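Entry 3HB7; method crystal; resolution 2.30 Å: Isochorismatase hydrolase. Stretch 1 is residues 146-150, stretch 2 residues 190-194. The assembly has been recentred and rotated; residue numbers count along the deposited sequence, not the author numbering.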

ATOM      1  N   TYR E 146     -12.255  47.152   4.200  1.00 27.36           N
ATOM      2  CA  TYR E 146     -12.452  47.337   2.797  1.00 27.77           C
ATOM      3  C   TYR E 146     -13.372  46.264   2.292  1.00 28.41           C
ATOM      4  O   TYR E 146     -13.514  45.241   2.911  1.00 28.57           O
ATOM      5  CB  TYR E 146     -11.130  47.275   2.066  1.00 27.86           C
ATOM      6  CG  TYR E 146     -10.210  48.372   2.453  1.00 27.49           C
ATOM      7  CD1 TYR E 146     -10.599  49.672   2.350  1.00 28.47           C
ATOM      8  CD2 TYR E 146      -8.975  48.121   2.952  1.00 26.97           C
ATOM      9  CE1 TYR E 146      -9.784  50.673   2.722  1.00 27.82           C
ATOM     10  CE2 TYR E 146      -8.162  49.116   3.313  1.00 26.02           C
ATOM     11  CZ  TYR E 146      -8.573  50.390   3.200  1.00 27.49           C
ATOM     12  OH  TYR E 146      -7.783  51.407   3.569  1.00 26.54           O
ATOM     13  N   LYS E 147     -13.983  46.509   1.150  1.00 28.55           N
ATOM     14  CA  LYS E 147     -14.787  45.538   0.465  1.00 28.77           C
ATOM     15  C   LYS E 147     -13.865  44.890  -0.500  1.00 28.90           C
ATOM     16  O   LYS E 147     -13.067  45.552  -1.074  1.00 29.21           O
ATOM     17  CB  LYS E 147     -15.900  46.224  -0.294  1.00 28.81           C
ATOM     18  CG  LYS E 147     -17.150  46.354   0.491  1.00 29.19           C
ATOM     19  CD  LYS E 147     -17.847  47.617   0.158  1.00 30.60           C
ATOM     20  CE  LYS E 147     -18.662  47.459  -1.080  1.00 31.13           C
ATOM     21  NZ  LYS E 147     -19.814  48.365  -1.089  1.00 32.11           N
ATOM     22  N   VAL E 148     -13.972  43.586  -0.663  1.00 28.74           N
ATOM     23  CA  VAL E 148     -13.017  42.835  -1.450  1.00 28.56           C
ATOM     24  C   VAL E 148     -13.618  42.078  -2.604  1.00 28.60           C
ATOM     25  O   VAL E 148     -14.563  41.378  -2.448  1.00 28.61           O
ATOM     26  CB  VAL E 148     -12.260  41.833  -0.568  1.00 28.50           C
ATOM     27  CG1 VAL E 148     -11.113  41.267  -1.282  1.00 27.74           C
ATOM     28  CG2 VAL E 148     -11.824  42.471   0.694  1.00 28.55           C
ATOM     29  N   ILE E 149     -13.017  42.212  -3.762  1.00 28.71           N
ATOM     30  CA  ILE E 149     -13.419  41.478  -4.924  1.00 28.78           C
ATOM     31  C   ILE E 149     -12.247  40.683  -5.431  1.00 29.27           C
ATOM     32  O   ILE E 149     -11.157  41.168  -5.482  1.00 29.67           O
ATOM     33  CB  ILE E 149     -13.938  42.418  -6.024  1.00 28.84           C
ATOM     34  CG1 ILE E 149     -15.346  42.846  -5.723  1.00 28.90           C
ATOM     35  CG2 ILE E 149     -14.000  41.760  -7.328  1.00 28.06           C
ATOM     36  CD1 ILE E 149     -15.712  44.075  -6.400  1.00 30.00           C
ATOM     37  N   THR E 150     -12.490  39.442  -5.808  1.00 29.70           N
ATOM     38  CA  THR E 150     -11.451  38.589  -6.334  1.00 29.66           C
ATOM     39  C   THR E 150     -11.782  38.213  -7.748  1.00 29.96           C
ATOM     40  O   THR E 150     -12.837  37.705  -8.013  1.00 30.11           O
ATOM     41  CB  THR E 150     -11.367  37.270  -5.584  1.00 29.73           C
ATOM     42  OG1 THR E 150     -11.403  37.492  -4.191  1.00 30.38           O
ATOM     43  CG2 THR E 150     -10.129  36.578  -5.922  1.00 28.79           C
ATOM     44  N   GLU E 190     -23.962  49.140 -11.869  1.00 43.67           N
ATOM     45  CA  GLU E 190     -24.343  48.318 -10.738  1.00 44.09           C
ATOM     46  C   GLU E 190     -23.104  48.064  -9.927  1.00 44.39           C
ATOM     47  O   GLU E 190     -22.055  47.857 -10.497  1.00 44.44           O
ATOM     48  CB  GLU E 190     -24.934  46.995 -11.190  1.00 44.00           C
ATOM     49  N   ASP E 191     -23.224  48.066  -8.607  1.00 44.80           N
ATOM     50  CA  ASP E 191     -22.087  47.792  -7.749  1.00 45.25           C
ATOM     51  C   ASP E 191     -21.656  46.365  -7.958  1.00 45.70           C
ATOM     52  O   ASP E 191     -22.448  45.460  -7.807  1.00 45.50           O
ATOM     53  CB  ASP E 191     -22.505  47.980  -6.304  1.00 45.04           C
ATOM     54  CG  ASP E 191     -21.432  47.594  -5.331  1.00 45.14           C
ATOM     55  OD1 ASP E 191     -20.395  47.071  -5.749  1.00 45.03           O
ATOM     56  OD2 ASP E 191     -21.633  47.815  -4.136  1.00 45.05           O
ATOM     57  N   PRO E 192     -20.403  46.188  -8.350  1.00 46.33           N
ATOM     58  CA  PRO E 192     -19.838  44.887  -8.714  1.00 47.12           C
ATOM     59  C   PRO E 192     -19.741  43.922  -7.533  1.00 48.10           C
ATOM     60  O   PRO E 192     -19.771  42.715  -7.663  1.00 47.81           O
ATOM     61  CB  PRO E 192     -18.469  45.261  -9.270  1.00 46.83           C
ATOM     62  CG  PRO E 192     -18.619  46.653  -9.661  1.00 46.42           C
ATOM     63  CD  PRO E 192     -19.439  47.249  -8.606  1.00 46.15           C
ATOM     64  N   TRP E 193     -19.621  44.510  -6.364  1.00 49.48           N
ATOM     65  CA  TRP E 193     -19.398  43.774  -5.159  1.00 51.07           C
ATOM     66  C   TRP E 193     -20.585  42.976  -4.655  1.00 52.76           C
ATOM     67  O   TRP E 193     -20.419  42.115  -3.812  1.00 52.71           O
ATOM     68  CB  TRP E 193     -18.916  44.700  -4.067  1.00 50.52           C
ATOM     69  CG  TRP E 193     -18.595  43.952  -2.886  1.00 49.27           C
ATOM     70  CD1 TRP E 193     -17.543  43.137  -2.716  1.00 48.16           C
ATOM     71  CD2 TRP E 193     -19.347  43.891  -1.697  1.00 48.08           C
ATOM     72  NE1 TRP E 193     -17.574  42.576  -1.489  1.00 47.64           N
ATOM     73  CE2 TRP E 193     -18.682  43.028  -0.835  1.00 47.78           C
ATOM     74  CE3 TRP E 193     -20.516  44.495  -1.270  1.00 47.77           C
ATOM     75  CZ2 TRP E 193     -19.136  42.757   0.428  1.00 47.32           C
ATOM     76  CZ3 TRP E 193     -20.970  44.221  -0.021  1.00 47.66           C
ATOM     77  CH2 TRP E 193     -20.283  43.362   0.818  1.00 47.79           C
ATOM     78  N   VAL E 194     -21.772  43.270  -5.161  1.00 54.96           N
ATOM     79  CA  VAL E 194     -23.010  42.844  -4.529  1.00 57.04           C
ATOM     80  C   VAL E 194     -23.230  41.333  -4.420  1.00 58.16           C
ATOM     81  O   VAL E 194     -23.039  40.591  -5.360  1.00 58.50           O
ATOM     82  CB  VAL E 194     -24.213  43.514  -5.204  1.00 57.25           C
ATOM     83  CG1 VAL E 194     -24.470  42.931  -6.563  1.00 57.37           C
ATOM     84  CG2 VAL E 194     -25.432  43.438  -4.342  1.00 57.17           C
TER

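W193 and K147 dominate the contact between the strand that begins at K147 and the turn formed by residues 191-194, with I149 adding the next largest share; the two stretches bury 265 Å², both sides summed. W193 points its CA-to-CB bond toward the strand, and with chi1 at -176° (t) its indole reaches in so that one face and part of its edge are covered. Tryptophan suits the site, its broad flat face receiving the lysine methylenes and its edge meeting I149.

K147, whose CA-to-CB bond points toward the turn, lies across that face. Its CG sits 3.9 Å from the centroid of the six-membered ring of W193 and only 12° off the ring normal, a well-centred CH-pi contact, and farther along the chain CE of K147 approaches CE3 of W193 to 3.5 Å. A lysine suits this place because its long methylene chain can pack on an aromatic surface while its charged end remains free for a polar partner. Here that partner is D191: NZ of K147 forms a salt bridge with OD2 of D191 at 3.6 Å, a rather long one.

The same carboxylate also serves the turn. OD1 of D191 accepts a hydrogen bond of 2.7 Å from the backbone N of W193, bracing the type I turn that runs from D191 to V194. With two oxygens, the aspartate thus links the backbone of the tryptophan to the lysine that covers its ring. P192, with phi -67°, suits the second position of this turn.

At the indole edge, the buried I149 supplies apolar packing, as befits its aliphatic side chain. Its CA-to-CB bond runs sideways, but the end of the side chain comes nearer the turn: CG1 of I149 lies 3.7 Å from CD1 of W193, and CD1 of I149 lies 4.2 Å from CB of P192. The CA-to-CB bond of V148 points away from the turn, while its backbone O lies 3.4 Å from NE1 of W193, near the ring plane.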